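Local coordinates for protein macrolide 2'-phosphotransferase MphH (Brachybacterium faecium, PDB 5UXD) that probably transfers a phosphate from a nucleotide to the 2'-hydroxyl of macrolide antibiotics, and binds azithromycin in this structure, at residues C263-M266 with F267-A270; H196-Y200 with P201-L205; W157-D160 with L161-G165; G275-A278 with L279-E283; A244-A247 with Y248-G252. All coordinates share one frame; numbering follows the deposited sequence.

In the fold
Along the chain come interaction 3 on helix 150-167, interaction 2 in the loop before strand 204-207, interaction 5 on helix 238-250, interaction 1 at the end of helix 259-268 and interaction 4 on helix 270-281. Interaction 3 touches both 1 and 4: Trp157 packs on Met266 and Ala269, and Asp160 and Val164 pack on Leu276. Interactions 1 and 4 do not touch each other, but both touch the drug. Their three centres lie 13 to 19 Å apart. Residues of interactions 1, 2 and 4 thus line the azithromycin pocket, and interaction 2 also lies at the metal site. Interaction 5 lies away from the sites, about 37 Å from interaction 4 between centres.

Interaction 1 of 5, residues C263-M266 with F267-A270. With ZIT (azithromycin), chain C.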
# COMPACT_ATOMS: atom_id res chain seq x y z
N CYS A 263 -16.60 -2.22 2.99
CA CYS A 263 -15.46 -1.30 2.97
C CYS A 263 -15.47 -0.37 4.18
O CYS A 263 -14.44 -0.17 4.82
CB CYS A 263 -15.46 -0.47 1.68
SG CYS A 263 -14.99 -1.33 0.18
N THR A 264 -16.62 0.23 4.48
CA THR A 264 -16.70 1.17 5.60
C THR A 264 -16.53 0.46 6.94
O THR A 264 -15.88 0.98 7.85
CB THR A 264 -18.02 1.94 5.54
OG1 THR A 264 -17.89 3.01 4.59
CG2 THR A 264 -18.38 2.55 6.92
N GLU A 265 -17.12 -0.74 7.08
CA GLU A 265 -16.91 -1.49 8.32
C GLU A 265 -15.45 -1.86 8.49
O GLU A 265 -14.89 -1.75 9.59
CB GLU A 265 -17.78 -2.75 8.34
CG GLU A 265 -19.27 -2.46 8.41
CD GLU A 265 -19.58 -1.37 9.41
OE1 GLU A 265 -19.55 -1.65 10.63
OE2 GLU A 265 -19.83 -0.23 8.98
N MET A 266 -14.83 -2.30 7.41
CA MET A 266 -13.44 -2.70 7.45
C MET A 266 -12.52 -1.54 7.84
O MET A 266 -11.59 -1.71 8.60
CB MET A 266 -13.02 -3.32 6.13
CG MET A 266 -11.63 -3.94 6.16
SD MET A 266 -11.41 -5.21 4.91
CE MET A 266 -12.04 -4.37 3.46
N PHE A 267 -12.80 -0.37 7.28
CA PHE A 267 -12.01 0.82 7.60
C PHE A 267 -12.15 1.17 9.07
O PHE A 267 -11.18 1.60 9.71
CB PHE A 267 -12.46 1.98 6.72
CG PHE A 267 -11.56 3.18 6.77
CD1 PHE A 267 -10.46 3.26 5.94
CD2 PHE A 267 -11.84 4.23 7.62
CE1 PHE A 267 -9.63 4.38 5.97
CE2 PHE A 267 -11.02 5.35 7.65
CZ PHE A 267 -9.92 5.42 6.82
N SER A 268 -13.34 0.95 9.64
CA SER A 268 -13.56 1.24 11.05
C SER A 268 -12.80 0.29 11.96
O SER A 268 -12.65 0.58 13.15
CB SER A 268 -15.07 1.17 11.36
OG SER A 268 -15.47 -0.16 11.68
N ALA A 269 -12.35 -0.85 11.44
CA ALA A 269 -11.63 -1.84 12.23
C ALA A 269 -10.12 -1.62 12.18
O ALA A 269 -9.35 -2.48 12.63
CB ALA A 269 -11.99 -3.24 11.74
N ALA A 270 -9.69 -0.47 11.66
CA ALA A 270 -8.29 -0.08 11.72
C ALA A 270 -7.68 -0.20 13.11
O ALA A 270 -6.50 -0.57 13.20
CB ALA A 270 -8.13 1.35 11.20
C1 ZIT C . -4.47 5.42 6.57
C2 ZIT C . -3.51 4.18 6.50
C3 ZIT C . -3.13 3.88 7.92
C4 ZIT C . -1.76 4.58 8.13
C5 ZIT C . -1.19 4.35 9.54
C6 ZIT C . -1.28 5.64 10.31
C7 ZIT C . -0.10 6.57 9.96
C8 ZIT C . -0.23 7.90 10.79
C9 ZIT C . -0.67 9.08 9.88
N10 ZIT C . -2.22 9.06 9.68
C11 ZIT C . -2.65 9.60 8.40
C12 ZIT C . -3.84 8.78 7.88
C13 ZIT C . -4.20 8.98 6.40
C14 ZIT C . -4.99 7.76 5.92
C15 ZIT C . -5.64 8.08 4.59
C16 ZIT C . -6.26 6.78 3.97
C17 ZIT C . -4.16 3.07 5.72
C18 ZIT C . -0.82 4.13 7.04
C19 ZIT C . -1.29 5.32 11.81
C20 ZIT C . 1.04 8.20 11.43
C21 ZIT C . -2.88 9.68 10.83
C22 ZIT C . -3.01 11.07 8.53
C23 ZIT C . -2.96 9.13 5.52
O1 ZIT C . -5.44 5.40 7.31
O6 ZIT C . -2.49 6.32 9.99
O12 ZIT C . -4.99 9.03 8.64
O13 ZIT C . -5.02 10.16 6.28
O14 ZIT C . -4.12 6.63 5.74
C1A ZIT C . 0.42 2.59 9.81
C2A ZIT C . 1.84 2.18 9.47
C3A ZIT C . 1.99 0.72 9.69
C4A ZIT C . 1.62 0.36 11.07
C5A ZIT C . 0.29 0.96 11.54
C6A ZIT C . 0.10 0.82 12.99
C7A ZIT C . 4.33 0.91 10.32
C8A ZIT C . 3.57 -1.14 9.40
O1A ZIT C . 0.17 3.93 9.47
O2A ZIT C . 2.16 2.50 8.11
N3A ZIT C . 3.40 0.32 9.38
O5A ZIT C . 0.17 2.39 11.24
C1B ZIT C . -4.30 1.97 8.81
C2B ZIT C . -4.50 0.53 8.40
C3B ZIT C . -3.66 -0.42 9.17
C4B ZIT C . -3.82 -0.20 10.62
C5B ZIT C . -3.50 1.22 10.99
C6B ZIT C . -3.64 1.35 12.47
C7B ZIT C . -4.08 -1.89 8.78
C8B ZIT C . -1.74 -0.87 7.76
O1B ZIT C . -3.09 2.46 8.25
O3B ZIT C . -2.27 -0.19 8.87
O4B ZIT C . -2.86 -1.01 11.33
O5B ZIT C . -4.34 2.20 10.28
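Ser268 and Glu265 meet in a local contact in the last turn of helix 259-268, where a side-chain hydroxyl bonds back to the backbone three residues earlier. Ser268 OG donates to Glu265 O at 2.7 Å. Its chi1 of 88° sets OG between the backbone N and the carbonyl carbon, which turns the hydroxyl back over the helix. The same OG has a second partner, Trp178 NE1. The regular helical bonding runs up to this point: Phe267 N donates to Cys263 O at 3.0 Å, and Ser268 N to Thr264 O. Ala269 N bonds to Met266 O at 3.1 Å, three residues back, and only weakly to Glu265 O. The donor stands above the carbonyl plane of Met266, 68° out of it. Ala270 is part of the azithromycin pocket; Ala270 O lies 3.5 Å from C6B of the drug. Two polar ends are held from outside, Glu265 by a salt bridge to Arg177 and Thr264 by a hydrogen bond to Gln233. Helix 230-235 packs against Cys263, Met266 and Phe267, helix 172-183 against Thr264 to Met266 and Ser268, and Trp157 of helix 150-167 against Met266 and Ala269.

Interaction 2 of 5, residues H196-Y200 with P201-L205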
# COMPACT_ATOMS: atom_id res chain seq x y z
N HIS A 196 -3.23 -5.04 -3.82
CA HIS A 196 -2.17 -4.13 -3.38
C HIS A 196 -2.14 -3.97 -1.86
O HIS A 196 -1.08 -4.08 -1.24
CB HIS A 196 -2.35 -2.77 -4.06
CG HIS A 196 -1.31 -1.76 -3.67
ND1 HIS A 196 -1.34 -1.09 -2.47
CD2 HIS A 196 -0.21 -1.32 -4.32
CE1 HIS A 196 -0.31 -0.27 -2.39
NE2 HIS A 196 0.39 -0.39 -3.50
N GLY A 197 -3.29 -3.65 -1.24
CA GLY A 197 -3.43 -3.60 0.21
C GLY A 197 -3.44 -2.22 0.82
O GLY A 197 -3.85 -2.07 1.98
N GLU A 198 -2.98 -1.21 0.10
CA GLU A 198 -2.90 0.14 0.64
C GLU A 198 -3.06 1.13 -0.51
O GLU A 198 -2.27 2.06 -0.69
CB GLU A 198 -1.60 0.35 1.41
CG GLU A 198 -1.82 0.86 2.83
CD GLU A 198 -0.57 0.79 3.68
OE1 GLU A 198 -0.45 -0.15 4.50
OE2 GLU A 198 0.30 1.67 3.53
N LEU A 199 -4.10 0.92 -1.31
CA LEU A 199 -4.29 1.69 -2.54
C LEU A 199 -5.08 2.95 -2.22
O LEU A 199 -6.29 3.03 -2.40
CB LEU A 199 -4.96 0.84 -3.61
CG LEU A 199 -4.71 1.35 -5.03
CD1 LEU A 199 -3.22 1.46 -5.33
CD2 LEU A 199 -5.35 0.45 -6.05
N TYR A 200 -4.36 3.95 -1.72
CA TYR A 200 -4.87 5.30 -1.57
C TYR A 200 -3.90 6.24 -2.27
O TYR A 200 -2.82 5.82 -2.69
CB TYR A 200 -5.08 5.64 -0.08
CG TYR A 200 -3.86 5.62 0.82
CD1 TYR A 200 -3.38 4.43 1.34
CD2 TYR A 200 -3.25 6.80 1.22
CE1 TYR A 200 -2.29 4.41 2.18
CE2 TYR A 200 -2.16 6.79 2.06
CZ TYR A 200 -1.68 5.59 2.54
OH TYR A 200 -0.59 5.57 3.39
N PRO A 201 -4.29 7.51 -2.47
CA PRO A 201 -3.53 8.38 -3.40
C PRO A 201 -2.05 8.55 -3.09
O PRO A 201 -1.28 8.85 -4.01
CB PRO A 201 -4.29 9.71 -3.30
CG PRO A 201 -5.70 9.29 -3.09
CD PRO A 201 -5.61 8.09 -2.17
N ALA A 202 -1.62 8.38 -1.83
CA ALA A 202 -0.20 8.48 -1.54
C ALA A 202 0.62 7.39 -2.23
O ALA A 202 1.84 7.54 -2.36
CB ALA A 202 0.05 8.43 -0.04
N HIS A 203 -0.01 6.29 -2.65
CA HIS A 203 0.70 5.21 -3.33
C HIS A 203 0.42 5.18 -4.82
O HIS A 203 0.66 4.16 -5.48
CB HIS A 203 0.36 3.87 -2.68
CG HIS A 203 0.87 3.75 -1.29
ND1 HIS A 203 0.16 3.15 -0.28
CD2 HIS A 203 2.02 4.19 -0.73
CE1 HIS A 203 0.86 3.20 0.84
NE2 HIS A 203 2.00 3.83 0.60
N THR A 204 -0.10 6.26 -5.38
CA THR A 204 -0.27 6.39 -6.81
C THR A 204 0.54 7.57 -7.32
O THR A 204 0.94 8.47 -6.57
CB THR A 204 -1.75 6.55 -7.19
OG1 THR A 204 -2.22 7.83 -6.76
CG2 THR A 204 -2.62 5.46 -6.56
N LEU A 205 0.82 7.55 -8.62
CA LEU A 205 1.21 8.77 -9.30
C LEU A 205 0.14 9.08 -10.33
O LEU A 205 -0.43 8.16 -10.95
CB LEU A 205 2.58 8.65 -9.99
CG LEU A 205 3.71 8.08 -9.13
CD1 LEU A 205 4.96 7.86 -9.96
CD2 LEU A 205 4.00 9.00 -7.96
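His203 folds back on the loop before it and meets Glu198 and Tyr200. Its chi1 of -67° sets CG beside the backbone N and directs the ring towards residues 196-200. His203 CB lies 3.7 Å from Tyr200 O, the atom that also accepts a hydrogen bond from His203 N. CG passes near Glu198 O, and His203 ND1 then donates to Glu198 O at 2.7 Å. This bond is nearly straight, at 175°. It lies in the plane of the imidazole and in the plane of the carbonyl, which should fix the rotation of the ring. His203 CE1 lies 3.1 Å from Glu198 OE2 and 3.6 Å from Tyr200 CE1. At the tip, His203 NE2 is 4.0 Å from Glu198 OE2, so the carboxylate is near without pairing with it. The Tyr200 and His203 rings meet obliquely, with planes 60° apart, and His196 joins them in an aromatic cluster. Ala202 CB packs on Tyr200 CE2 at 3.5 Å. His196 ND1 accepts from Glu198 N in the ring plane, and His196 NE2 bonds to Leu215 O. Glu198 and Tyr200 touch azithromycin. His203 and its neighbour Asp216 bind magnesium in another structure of this protein; no metal is modelled here. With ND1 the donor to Glu198 O, NE2 would be the nitrogen left to face a metal, consistent with a metal site beside the drug pocket.

Interaction 3 of 5, residues W157-D160 with L161-G165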
# COMPACT_ATOMS: atom_id res chain seq x y z
N TRP A 157 -9.92 -12.19 10.25
CA TRP A 157 -10.49 -11.07 10.99
C TRP A 157 -11.10 -11.54 12.31
O TRP A 157 -11.01 -10.85 13.32
CB TRP A 157 -11.53 -10.36 10.13
CG TRP A 157 -10.94 -9.41 9.14
CD1 TRP A 157 -10.81 -9.60 7.79
CD2 TRP A 157 -10.43 -8.10 9.42
NE1 TRP A 157 -10.23 -8.49 7.22
CE2 TRP A 157 -10.00 -7.55 8.19
CE3 TRP A 157 -10.29 -7.33 10.58
CZ2 TRP A 157 -9.44 -6.28 8.09
CZ3 TRP A 157 -9.73 -6.07 10.48
CH2 TRP A 157 -9.31 -5.55 9.25
N ARG A 158 -11.74 -12.72 12.32
CA ARG A 158 -12.29 -13.24 13.57
C ARG A 158 -11.19 -13.54 14.57
O ARG A 158 -11.30 -13.20 15.76
CB ARG A 158 -13.14 -14.49 13.30
CG ARG A 158 -14.49 -14.16 12.70
CD ARG A 158 -15.18 -15.40 12.19
NE ARG A 158 -16.60 -15.19 11.91
CZ ARG A 158 -17.27 -15.82 10.96
NH1 ARG A 158 -16.67 -16.71 10.18
NH2 ARG A 158 -18.56 -15.58 10.78
N GLN A 159 -10.11 -14.18 14.11
CA GLN A 159 -8.97 -14.49 14.96
C GLN A 159 -8.31 -13.22 15.47
O GLN A 159 -7.88 -13.16 16.63
CB GLN A 159 -7.97 -15.34 14.18
CG GLN A 159 -6.67 -15.59 14.89
CD GLN A 159 -6.00 -16.87 14.43
OE1 GLN A 159 -4.97 -16.85 13.76
NE2 GLN A 159 -6.60 -18.00 14.79
N ASP A 160 -8.19 -12.24 14.57
CA ASP A 160 -7.54 -10.97 14.91
C ASP A 160 -8.29 -10.26 16.02
O ASP A 160 -7.69 -9.74 16.97
CB ASP A 160 -7.44 -10.08 13.68
CG ASP A 160 -6.40 -10.57 12.66
OD1 ASP A 160 -5.64 -11.51 12.97
OD2 ASP A 160 -6.34 -9.99 11.55
N LEU A 161 -9.62 -10.20 15.91
CA LEU A 161 -10.42 -9.61 16.98
C LEU A 161 -10.19 -10.35 18.29
O LEU A 161 -10.09 -9.73 19.36
CB LEU A 161 -11.90 -9.64 16.60
CG LEU A 161 -12.89 -9.18 17.69
CD1 LEU A 161 -12.56 -7.76 18.13
CD2 LEU A 161 -14.32 -9.28 17.20
N ALA A 162 -10.11 -11.69 18.24
CA ALA A 162 -9.94 -12.44 19.48
C ALA A 162 -8.56 -12.19 20.08
O ALA A 162 -8.43 -12.02 21.29
CB ALA A 162 -10.17 -13.93 19.23
N ARG A 163 -7.53 -12.18 19.24
CA ARG A 163 -6.18 -11.98 19.75
C ARG A 163 -6.01 -10.58 20.32
O ARG A 163 -5.45 -10.42 21.42
CB ARG A 163 -5.16 -12.24 18.64
CG ARG A 163 -5.01 -13.71 18.34
CD ARG A 163 -4.03 -13.97 17.22
NE ARG A 163 -3.72 -15.40 17.13
CZ ARG A 163 -3.03 -15.95 16.14
NH1 ARG A 163 -2.57 -15.20 15.15
NH2 ARG A 163 -2.80 -17.26 16.15
N VAL A 164 -6.51 -9.55 19.62
CA VAL A 164 -6.39 -8.18 20.11
C VAL A 164 -7.21 -8.03 21.38
O VAL A 164 -6.73 -7.47 22.38
CB VAL A 164 -6.82 -7.18 19.02
CG1 VAL A 164 -6.88 -5.74 19.59
CG2 VAL A 164 -5.87 -7.23 17.84
N GLY A 165 -8.43 -8.57 21.39
CA GLY A 165 -9.26 -8.51 22.59
C GLY A 165 -8.64 -9.16 23.80
O GLY A 165 -8.95 -8.79 24.94
O HOH W 1 -3.06 -12.50 14.16
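The guanidinium of Arg163 has the side-chain amide of Gln159 over one face, one helical turn earlier. Gln159 OE1 sits 3.0 Å above the plane, offset toward the rim, and is 3.2 Å from Arg163 CZ. The amide and guanidinium planes are stacked, 28° apart. This is a face contact and not a hydrogen bond: OE1 is near NH1 and NH2, but the N-H bonds do not point at it. At the guanidinium edge, in its plane, lies a water that accepts from Arg163 NH1 at 2.9 Å. The same water donates to Asp160 OD1 at 3.0 Å. It therefore bridges the two charged groups: Asp160 OD1 and Arg163 NH1 are 5.3 Å apart, not in direct contact. Gln159 has CG anti to the backbone N, chi1 173°, and runs on extended, which carries its amide over the guanidinium, with CG alongside Arg163 NE. Beneath, ordinary helical bonds join the two halves, such as Arg163 N to Gln159 O at 2.8 Å and Val164 N to Asp160 O at 2.9 Å. On the buried side, Leu161 and Val164 pack on Leu272 of helix 270-281. The Trp157 ring meets Trp181 edge-to-face. Gln159 and Arg163 are exposed. Their stack places the partly negative amide oxygen over a cation, which is probably mildly favourable. Any attraction between Asp160 and Arg163 probably acts through the water and is likely to be modest.

Interaction 4 of 5, residues G275-A278 with L279-E283; sequences GLYA and LATGE. With ZIT (azithromycin), chain C.
Tyr277, Ala278 and Leu279 carry the contact in the last turns of helix 270-281, and Thr281 completes it. The Tyr277 ring is sandwiched. Thr281 CG2 lies over one face, 3.7 Å from the ring centroid, in a CH-pi contact. Azithromycin C4A lies over the opposite face, 3.7 Å above the plane. The drug also reaches the ring near its base, where C6A is 3.5 Å from Tyr277 CD1. Tyr277 has CG anti to the backbone N, chi1 -176°, which swings the ring between the methyl group and the sugar. Within the turn Ala278 takes part mainly through its backbone O. Ala278 O accepts from Gly282 N at 2.7 Å. A water donates to both Ala278 O and Glu283 O. Leu279 N bonds to Gly275 O, and Leu279 CG lies 3.5 Å from that oxygen. Gly282 then breaks the helix with a positive phi. Thr281 OG1 accepts from Glu283 N at 3.2 Å, an ST turn, and has His286 as a further partner. The His286 ring stacks with Tyr277. Helix 284-294 thus begins against this turn, while Leu276 and Leu279 rest on helix 150-167 and Ala278 and Leu279 on Phe168.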
# COMPACT_ATOMS: atom_id res chain seq x y z
N GLY A 275 -3.58 -2.78 16.94
CA GLY A 275 -3.31 -3.75 18.00
C GLY A 275 -2.39 -4.86 17.53
O GLY A 275 -1.44 -5.23 18.22
N LEU A 276 -2.65 -5.38 16.32
CA LEU A 276 -1.79 -6.41 15.74
C LEU A 276 -0.36 -5.93 15.59
O LEU A 276 0.58 -6.66 15.90
CB LEU A 276 -2.34 -6.85 14.38
CG LEU A 276 -3.65 -7.65 14.40
CD1 LEU A 276 -4.14 -7.90 12.98
CD2 LEU A 276 -3.50 -8.96 15.15
N TYR A 277 -0.19 -4.71 15.06
CA TYR A 277 1.15 -4.15 14.89
C TYR A 277 1.87 -4.06 16.23
O TYR A 277 3.03 -4.47 16.35
CB TYR A 277 1.05 -2.78 14.22
CG TYR A 277 2.38 -2.12 13.91
CD1 TYR A 277 2.72 -0.89 14.46
CD2 TYR A 277 3.30 -2.75 13.08
CE1 TYR A 277 3.95 -0.29 14.18
CE2 TYR A 277 4.53 -2.16 12.80
CZ TYR A 277 4.84 -0.93 13.35
OH TYR A 277 6.06 -0.35 13.07
N ALA A 278 1.18 -3.54 17.25
CA ALA A 278 1.79 -3.43 18.57
C ALA A 278 2.25 -4.79 19.10
O ALA A 278 3.35 -4.91 19.66
CB ALA A 278 0.81 -2.78 19.55
N LEU A 279 1.42 -5.82 18.94
CA LEU A 279 1.80 -7.16 19.39
C LEU A 279 2.98 -7.70 18.59
O LEU A 279 3.78 -8.49 19.11
CB LEU A 279 0.60 -8.11 19.28
CG LEU A 279 -0.49 -7.87 20.33
CD1 LEU A 279 -1.74 -8.66 19.98
CD2 LEU A 279 0.03 -8.23 21.71
N ALA A 280 3.10 -7.29 17.33
CA ALA A 280 4.22 -7.71 16.49
C ALA A 280 5.52 -7.04 16.92
O ALA A 280 6.55 -7.71 17.06
CB ALA A 280 3.91 -7.42 15.02
N THR A 281 5.50 -5.72 17.14
CA THR A 281 6.67 -4.95 17.55
C THR A 281 7.05 -5.18 19.01
O THR A 281 8.23 -5.08 19.37
CB THR A 281 6.46 -3.45 17.31
OG1 THR A 281 5.44 -2.96 18.19
CG2 THR A 281 6.05 -3.17 15.88
N GLY A 282 6.03 -5.32 19.86
CA GLY A 282 6.24 -5.31 21.29
C GLY A 282 6.65 -3.98 21.88
O GLY A 282 6.88 -3.91 23.09
N GLU A 283 6.73 -2.92 21.08
CA GLU A 283 7.18 -1.62 21.55
C GLU A 283 6.08 -0.92 22.35
O GLU A 283 4.93 -0.86 21.90
CB GLU A 283 7.62 -0.76 20.37
CG GLU A 283 8.90 -1.26 19.70
CD GLU A 283 9.31 -0.42 18.50
OE1 GLU A 283 9.01 0.79 18.49
OE2 GLU A 283 9.93 -0.98 17.57
C1 ZIT C . -4.47 5.42 6.57
C2 ZIT C . -3.51 4.18 6.50
C3 ZIT C . -3.13 3.88 7.92
C4 ZIT C . -1.76 4.58 8.13
C5 ZIT C . -1.19 4.35 9.54
C6 ZIT C . -1.28 5.64 10.31
C7 ZIT C . -0.10 6.57 9.96
C8 ZIT C . -0.23 7.90 10.79
C9 ZIT C . -0.67 9.08 9.88
N10 ZIT C . -2.22 9.06 9.68
C11 ZIT C . -2.65 9.60 8.40
C12 ZIT C . -3.84 8.78 7.88
C13 ZIT C . -4.20 8.98 6.40
C14 ZIT C . -4.99 7.76 5.92
C15 ZIT C . -5.64 8.08 4.59
C16 ZIT C . -6.26 6.78 3.97
C17 ZIT C . -4.16 3.07 5.72
C18 ZIT C . -0.82 4.13 7.04
C19 ZIT C . -1.29 5.32 11.81
C20 ZIT C . 1.04 8.20 11.43
C21 ZIT C . -2.88 9.68 10.83
C22 ZIT C . -3.01 11.07 8.53
C23 ZIT C . -2.96 9.13 5.52
O1 ZIT C . -5.44 5.40 7.31
O6 ZIT C . -2.49 6.32 9.99
O12 ZIT C . -4.99 9.03 8.64
O13 ZIT C . -5.02 10.16 6.28
O14 ZIT C . -4.12 6.63 5.74
C1A ZIT C . 0.42 2.59 9.81
C2A ZIT C . 1.84 2.18 9.47
C3A ZIT C . 1.99 0.72 9.69
C4A ZIT C . 1.62 0.36 11.07
C5A ZIT C . 0.29 0.96 11.54
C6A ZIT C . 0.10 0.82 12.99
C7A ZIT C . 4.33 0.91 10.32
C8A ZIT C . 3.57 -1.14 9.40
O1A ZIT C . 0.17 3.93 9.47
O2A ZIT C . 2.16 2.50 8.11
N3A ZIT C . 3.40 0.32 9.38
O5A ZIT C . 0.17 2.39 11.24
C1B ZIT C . -4.30 1.97 8.81
C2B ZIT C . -4.50 0.53 8.40
C3B ZIT C . -3.66 -0.42 9.17
C4B ZIT C . -3.82 -0.20 10.62
C5B ZIT C . -3.50 1.22 10.99
C6B ZIT C . -3.64 1.35 12.47
C7B ZIT C . -4.08 -1.89 8.78
C8B ZIT C . -1.74 -0.87 7.76
O1B ZIT C . -3.09 2.46 8.25
O3B ZIT C . -2.27 -0.19 8.87
O4B ZIT C . -2.86 -1.01 11.33
O5B ZIT C . -4.34 2.20 10.28
O HOH W 2 3.55 -3.56 21.89

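Interaction 5 of 5, residues A244-A247 with Y248-G252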
# COMPACT_ATOMS: atom_id res chain seq x y z
N ALA A 244 -16.48 4.19 -9.90
CA ALA A 244 -15.34 3.29 -9.75
C ALA A 244 -15.75 1.83 -9.86
O ALA A 244 -15.06 1.04 -10.51
CB ALA A 244 -14.66 3.53 -8.40
N LEU A 245 -16.87 1.46 -9.23
CA LEU A 245 -17.38 0.10 -9.33
C LEU A 245 -17.75 -0.27 -10.76
O LEU A 245 -17.58 -1.43 -11.17
CB LEU A 245 -18.59 -0.06 -8.42
CG LEU A 245 -18.33 -0.14 -6.92
CD1 LEU A 245 -19.68 -0.18 -6.18
CD2 LEU A 245 -17.52 -1.40 -6.63
N GLN A 246 -18.32 0.67 -11.52
CA GLN A 246 -18.68 0.38 -12.90
C GLN A 246 -17.45 0.12 -13.75
O GLN A 246 -17.40 -0.85 -14.52
CB GLN A 246 -19.49 1.55 -13.48
CG GLN A 246 -19.66 1.51 -14.99
CD GLN A 246 -20.75 0.54 -15.40
OE1 GLN A 246 -21.63 0.21 -14.60
NE2 GLN A 246 -20.69 0.06 -16.65
N ALA A 247 -16.42 0.96 -13.61
CA ALA A 247 -15.16 0.72 -14.31
C ALA A 247 -14.51 -0.59 -13.86
O ALA A 247 -13.95 -1.33 -14.67
CB ALA A 247 -14.21 1.91 -14.10
N TYR A 248 -14.61 -0.91 -12.56
CA TYR A 248 -14.09 -2.18 -12.06
C TYR A 248 -14.76 -3.37 -12.76
O TYR A 248 -14.10 -4.30 -13.23
CB TYR A 248 -14.31 -2.26 -10.55
CG TYR A 248 -13.75 -3.47 -9.85
CD1 TYR A 248 -12.40 -3.80 -9.95
CD2 TYR A 248 -14.58 -4.28 -9.08
CE1 TYR A 248 -11.89 -4.92 -9.29
CE2 TYR A 248 -14.08 -5.39 -8.42
CZ TYR A 248 -12.74 -5.70 -8.53
OH TYR A 248 -12.25 -6.80 -7.86
N ALA A 249 -16.09 -3.36 -12.82
CA ALA A 249 -16.81 -4.46 -13.48
C ALA A 249 -16.53 -4.47 -14.98
O ALA A 249 -16.38 -5.54 -15.58
CB ALA A 249 -18.30 -4.34 -13.21
N GLU A 250 -16.42 -3.29 -15.59
CA GLU A 250 -16.08 -3.24 -17.01
C GLU A 250 -14.74 -3.90 -17.30
O GLU A 250 -14.55 -4.47 -18.37
CB GLU A 250 -16.10 -1.79 -17.49
CG GLU A 250 -17.51 -1.23 -17.68
CD GLU A 250 -17.54 0.27 -17.99
OE1 GLU A 250 -16.47 0.91 -18.01
OE2 GLU A 250 -18.65 0.80 -18.19
N GLY A 251 -13.81 -3.87 -16.34
CA GLY A 251 -12.53 -4.53 -16.49
C GLY A 251 -12.48 -5.99 -16.10
O GLY A 251 -11.39 -6.59 -16.12
N GLY A 252 -13.61 -6.60 -15.76
CA GLY A 252 -13.64 -7.98 -15.31
C GLY A 252 -13.74 -8.16 -13.81
O GLY A 252 -13.80 -9.30 -13.34
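Gln246 and Glu250 join on the solvent side of helix 238-250, one turn apart, while Ala247 and Tyr248 lie on its packed side. The exposed pair is linked by one bond, Gln246 NE2 to Glu250 OE2, at 2.7 Å and nearly straight at 176°. Glu250 OE2 lies in the plane of the Gln246 amide. The donor, however, meets OE2 from above the carboxylate plane, 36° out of it. The two flat groups stand nearly perpendicular. Gln246 reaches this position by a bend at chi2, 79°, which turns the amide along the helix. The aliphatic part of Glu250 lies back on the helix, with Glu250 CG 3.2 Å from Gln246 O. That oxygen also accepts from Glu250 N, at 2.8 Å. The buried side is packed against other parts of the fold. Tyr248 extends away from the turn, touches Pro225, Leu229 and Pro255, and packs on Val129 and Ala130 of helix 119-133. Its OH bonds to His133 ND1. Ala247 is also buried and touches Ser127 of the same helix. Ala247 O accepts from Gly251 N at 3.0 Å as the helix ends. Gly252 N then bonds to Ala249 O at 3.0 Å. With its positive phi, Gly252 is the C-prime residue of a Schellman motif, completed by a bond from Gly253 N to Tyr248 O. The geometry is that of a glycine-terminated amphipathic helix.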